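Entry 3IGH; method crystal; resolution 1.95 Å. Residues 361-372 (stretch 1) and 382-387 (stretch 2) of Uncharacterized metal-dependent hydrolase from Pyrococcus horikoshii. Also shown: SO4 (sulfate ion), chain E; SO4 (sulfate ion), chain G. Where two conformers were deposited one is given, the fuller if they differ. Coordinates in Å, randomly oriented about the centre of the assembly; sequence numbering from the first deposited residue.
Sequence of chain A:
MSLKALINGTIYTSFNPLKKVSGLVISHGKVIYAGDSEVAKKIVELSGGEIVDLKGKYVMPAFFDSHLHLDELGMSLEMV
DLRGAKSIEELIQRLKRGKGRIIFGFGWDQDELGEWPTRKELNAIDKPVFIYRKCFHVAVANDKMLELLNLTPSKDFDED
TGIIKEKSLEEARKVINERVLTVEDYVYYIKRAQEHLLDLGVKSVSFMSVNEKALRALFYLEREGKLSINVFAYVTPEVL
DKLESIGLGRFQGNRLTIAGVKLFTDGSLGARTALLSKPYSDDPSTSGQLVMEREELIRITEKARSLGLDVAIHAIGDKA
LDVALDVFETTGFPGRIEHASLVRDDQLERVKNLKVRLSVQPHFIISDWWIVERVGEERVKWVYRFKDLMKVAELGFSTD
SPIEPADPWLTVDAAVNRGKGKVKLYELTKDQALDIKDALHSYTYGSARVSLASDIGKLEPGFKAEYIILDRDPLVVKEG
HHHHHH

Stretch 1 (361-372) QPHFIISDWWIV
Stretch 2 (382-387) WVYRFK

The contact centres on Tyr 384, which loses 99 Å² to stretch 1, the largest share in a total of 375 Å² summed over both sides. Its CB points toward stretch 1, and chi1 -61° (m) with chi2 -51° sets the ring among three aliphatic groups: Ile 371 CD1 lies 3.6 Å from Tyr 384 CE2, Phe 364 CB 3.6 Å from Tyr 384 CZ, and Ile 365 CG1 3.9 Å from Tyr 384 CD2. All three approach obliquely, at van der Waals distance. Ile 371 (t, t) also places CD1 3.8 Å from CG1 of Val 383 (chi1 175°, t). Phe 386 (chi1 -56°, m; chi2 143°) extends the apolar surface: its CE1 is 3.7 Å from both Ile 365 CD1 and Pro 362 CB. Ile 365 (m, t) thereby touches both aromatic rings.

A type I turn, Gln 361 to Phe 364, leads into a short helix through Ser 367; the turn is closed by the hydrogen bond from Phe 364 N to Gln 361 O at 3.0 Å, and in the helix Asp 368 N bonds to Phe 364 O at 2.9 Å. Asp 368 leaves helical geometry (phi/psi -87/69) and opens a second type I turn to Ile 371; Trp 370 occupies the N-cap position before the next helix. In stretch 2, Val 383 is extended (-84/122), Tyr 384 has positive phi (42/53), and Arg 385 (-87/66) occupies the N-cap position before the helix beginning at Phe 386. CA atoms pair Pro 362 with Tyr 384 at 7.5 Å and Ile 371 with Val 383 at 8.4 Å.

At the polar edge, Asp 368 (chi1 -63°, m; chi2 4°) sets OD2 near the tyrosine ring plane, 3.0 Å from Tyr 384 OH, within hydrogen-bonding distance. Farther out, the CA-to-CB bond of His 363 is directed away from stretch 2, and His 363 NE2 donates to O4 of the chain E sulfate at 2.9 Å.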

# COMPACT_ATOMS: atom_id res chain seq x y z
N GLN A 361 15.39 24.24 -4.63
CA GLN A 361 15.16 24.28 -6.07
C GLN A 361 16.13 25.27 -6.74
O GLN A 361 15.78 26.43 -6.94
CB GLN A 361 13.71 24.68 -6.38
CG GLN A 361 12.62 23.71 -5.90
CD GLN A 361 12.34 23.83 -4.41
OE1 GLN A 361 12.35 24.92 -3.86
NE2 GLN A 361 12.11 22.69 -3.75
N PRO A 362 17.36 24.82 -7.05
CA PRO A 362 18.40 25.71 -7.60
C PRO A 362 18.04 26.52 -8.85
O PRO A 362 18.53 27.63 -9.00
CB PRO A 362 19.58 24.76 -7.85
CG PRO A 362 19.38 23.68 -6.81
CD PRO A 362 17.89 23.46 -6.80
N HIS A 363 17.17 26.00 -9.72
CA HIS A 363 16.78 26.75 -10.91
C HIS A 363 15.99 28.04 -10.63
O HIS A 363 15.89 28.91 -11.51
CB HIS A 363 16.10 25.87 -11.96
CG HIS A 363 16.19 26.42 -13.35
ND1 HIS A 363 15.20 27.21 -13.89
CD2 HIS A 363 17.16 26.33 -14.29
CE1 HIS A 363 15.55 27.57 -15.12
NE2 HIS A 363 16.74 27.05 -15.38
N PHE A 364 15.46 28.19 -9.41
CA PHE A 364 14.86 29.46 -8.97
C PHE A 364 15.84 30.64 -9.02
O PHE A 364 15.41 31.77 -9.21
CB PHE A 364 14.28 29.35 -7.55
CG PHE A 364 12.88 28.77 -7.48
CD1 PHE A 364 12.61 27.47 -7.90
CD2 PHE A 364 11.82 29.52 -6.96
CE1 PHE A 364 11.31 26.92 -7.81
CE2 PHE A 364 10.53 28.99 -6.87
CZ PHE A 364 10.28 27.69 -7.30
N ILE A 365 17.13 30.38 -8.83
CA ILE A 365 18.18 31.40 -9.03
C ILE A 365 18.05 32.06 -10.41
O ILE A 365 18.14 33.28 -10.55
CB ILE A 365 19.60 30.79 -8.88
CG1 ILE A 365 19.87 30.40 -7.42
CG2 ILE A 365 20.70 31.75 -9.38
CD1 ILE A 365 21.02 29.46 -7.26
N ILE A 366 17.79 31.23 -11.42
CA ILE A 366 17.68 31.70 -12.80
C ILE A 366 16.36 32.41 -13.08
O ILE A 366 16.36 33.49 -13.69
CB ILE A 366 17.95 30.54 -13.80
CG1 ILE A 366 19.45 30.29 -13.87
CG2 ILE A 366 17.40 30.84 -15.20
CD1 ILE A 366 19.81 28.90 -14.22
N SER A 367 15.25 31.83 -12.61
CA SER A 367 13.92 32.36 -12.90
C SER A 367 13.59 33.62 -12.11
O SER A 367 12.95 34.54 -12.63
CB SER A 367 12.85 31.29 -12.66
OG SER A 367 12.94 30.26 -13.63
N ASP A 368 14.01 33.65 -10.85
CA ASP A 368 13.64 34.74 -9.95
C ASP A 368 14.62 35.92 -10.06
O ASP A 368 15.35 36.21 -9.12
CB ASP A 368 13.56 34.26 -8.49
CG ASP A 368 12.48 33.19 -8.25
OD1 ASP A 368 11.80 32.75 -9.20
OD2 ASP A 368 12.29 32.82 -7.07
N TRP A 369 14.59 36.60 -11.20
CA TRP A 369 15.51 37.72 -11.47
C TRP A 369 15.33 38.90 -10.52
O TRP A 369 16.27 39.65 -10.27
CB TRP A 369 15.43 38.18 -12.93
CG TRP A 369 14.03 38.56 -13.40
CD1 TRP A 369 13.15 37.77 -14.08
CD2 TRP A 369 13.38 39.82 -13.21
NE1 TRP A 369 11.98 38.47 -14.34
CE2 TRP A 369 12.11 39.74 -13.83
CE3 TRP A 369 13.75 41.03 -12.61
CZ2 TRP A 369 11.20 40.80 -13.83
CZ3 TRP A 369 12.85 42.09 -12.61
CH2 TRP A 369 11.59 41.96 -13.22
N TRP A 370 14.12 39.02 -9.96
CA TRP A 370 13.72 40.18 -9.13
C TRP A 370 14.07 40.03 -7.65
O TRP A 370 13.69 40.87 -6.84
CB TRP A 370 12.21 40.41 -9.28
CG TRP A 370 11.47 39.12 -9.52
CD1 TRP A 370 10.93 38.69 -10.70
CD2 TRP A 370 11.25 38.07 -8.57
NE1 TRP A 370 10.37 37.44 -10.53
CE2 TRP A 370 10.56 37.04 -9.24
CE3 TRP A 370 11.57 37.91 -7.21
CZ2 TRP A 370 10.18 35.86 -8.60
CZ3 TRP A 370 11.20 36.73 -6.58
CH2 TRP A 370 10.51 35.73 -7.27
N ILE A 371 14.78 38.96 -7.30
CA ILE A 371 14.95 38.59 -5.90
C ILE A 371 15.68 39.62 -5.04
O ILE A 371 15.27 39.90 -3.91
CB ILE A 371 15.50 37.14 -5.72
CG1 ILE A 371 15.19 36.63 -4.30
CG2 ILE A 371 17.00 37.04 -6.03
CD1 ILE A 371 15.07 35.14 -4.21
N VAL A 372 16.72 40.24 -5.59
CA VAL A 372 17.48 41.24 -4.84
C VAL A 372 16.66 42.52 -4.63
O VAL A 372 16.83 43.20 -3.63
CB VAL A 372 18.87 41.55 -5.49
CG1 VAL A 372 19.68 42.50 -4.62
CG2 VAL A 372 19.66 40.26 -5.74
N TRP A 382 21.35 35.64 2.69
CA TRP A 382 20.38 34.65 3.14
C TRP A 382 19.76 33.87 1.98
O TRP A 382 19.09 32.86 2.21
CB TRP A 382 19.23 35.30 3.89
CG TRP A 382 19.57 36.14 5.10
CD1 TRP A 382 20.77 36.24 5.74
CD2 TRP A 382 18.65 36.95 5.83
NE1 TRP A 382 20.66 37.10 6.81
CE2 TRP A 382 19.37 37.55 6.89
CE3 TRP A 382 17.28 37.25 5.69
CZ2 TRP A 382 18.77 38.42 7.81
CZ3 TRP A 382 16.69 38.10 6.60
CH2 TRP A 382 17.44 38.68 7.64
N VAL A 383 19.99 34.34 0.76
CA VAL A 383 19.26 33.86 -0.42
C VAL A 383 19.86 32.58 -1.01
O VAL A 383 21.04 32.56 -1.38
CB VAL A 383 19.19 34.96 -1.53
CG1 VAL A 383 18.54 34.43 -2.79
CG2 VAL A 383 18.42 36.17 -1.04
N TYR A 384 19.04 31.52 -1.09
CA TYR A 384 19.41 30.24 -1.73
C TYR A 384 20.83 29.81 -1.38
O TYR A 384 21.66 29.54 -2.27
CB TYR A 384 19.22 30.32 -3.25
CG TYR A 384 17.79 30.58 -3.68
CD1 TYR A 384 16.72 29.81 -3.19
CD2 TYR A 384 17.50 31.59 -4.60
CE1 TYR A 384 15.41 30.08 -3.60
CE2 TYR A 384 16.21 31.85 -5.00
CZ TYR A 384 15.17 31.10 -4.50
OH TYR A 384 13.89 31.38 -4.92
N ARG A 385 21.11 29.77 -0.08
CA ARG A 385 22.49 29.59 0.39
C ARG A 385 22.87 28.12 0.50
O ARG A 385 23.14 27.60 1.59
CB ARG A 385 22.74 30.39 1.69
CG ARG A 385 21.81 30.09 2.87
CD ARG A 385 21.90 31.14 3.97
NE ARG A 385 23.26 31.37 4.47
CZ ARG A 385 23.56 32.16 5.50
NH1 ARG A 385 22.61 32.80 6.17
NH2 ARG A 385 24.83 32.31 5.87
N PHE A 386 22.93 27.47 -0.66
CA PHE A 386 22.98 26.00 -0.72
C PHE A 386 24.23 25.38 -0.11
O PHE A 386 24.15 24.32 0.50
CB PHE A 386 22.81 25.50 -2.16
CG PHE A 386 21.55 25.98 -2.83
CD1 PHE A 386 21.57 26.31 -4.18
CD2 PHE A 386 20.35 26.11 -2.12
CE1 PHE A 386 20.42 26.75 -4.82
CE2 PHE A 386 19.20 26.56 -2.76
CZ PHE A 386 19.23 26.87 -4.12
N LYS A 387 25.37 26.04 -0.29
CA LYS A 387 26.62 25.58 0.30
C LYS A 387 26.56 25.61 1.83
O LYS A 387 26.91 24.63 2.47
CB LYS A 387 27.83 26.37 -0.23
CG LYS A 387 29.17 25.73 0.15
CD LYS A 387 30.37 26.45 -0.46
CE LYS A 387 31.63 25.61 -0.35
NZ LYS A 387 32.82 26.27 -0.97
S SO4 E . 18.37 27.94 -18.50
O1 SO4 E . 18.49 27.36 -19.83
O2 SO4 E . 19.35 29.01 -18.34
O3 SO4 E . 17.02 28.45 -18.30
O4 SO4 E . 18.65 26.91 -17.50
S SO4 G . 22.06 37.26 10.40
O1 SO4 G . 22.13 36.63 9.09
O2 SO4 G . 20.96 38.22 10.42
O3 SO4 G . 21.80 36.25 11.43
O4 SO4 G . 23.32 37.94 10.66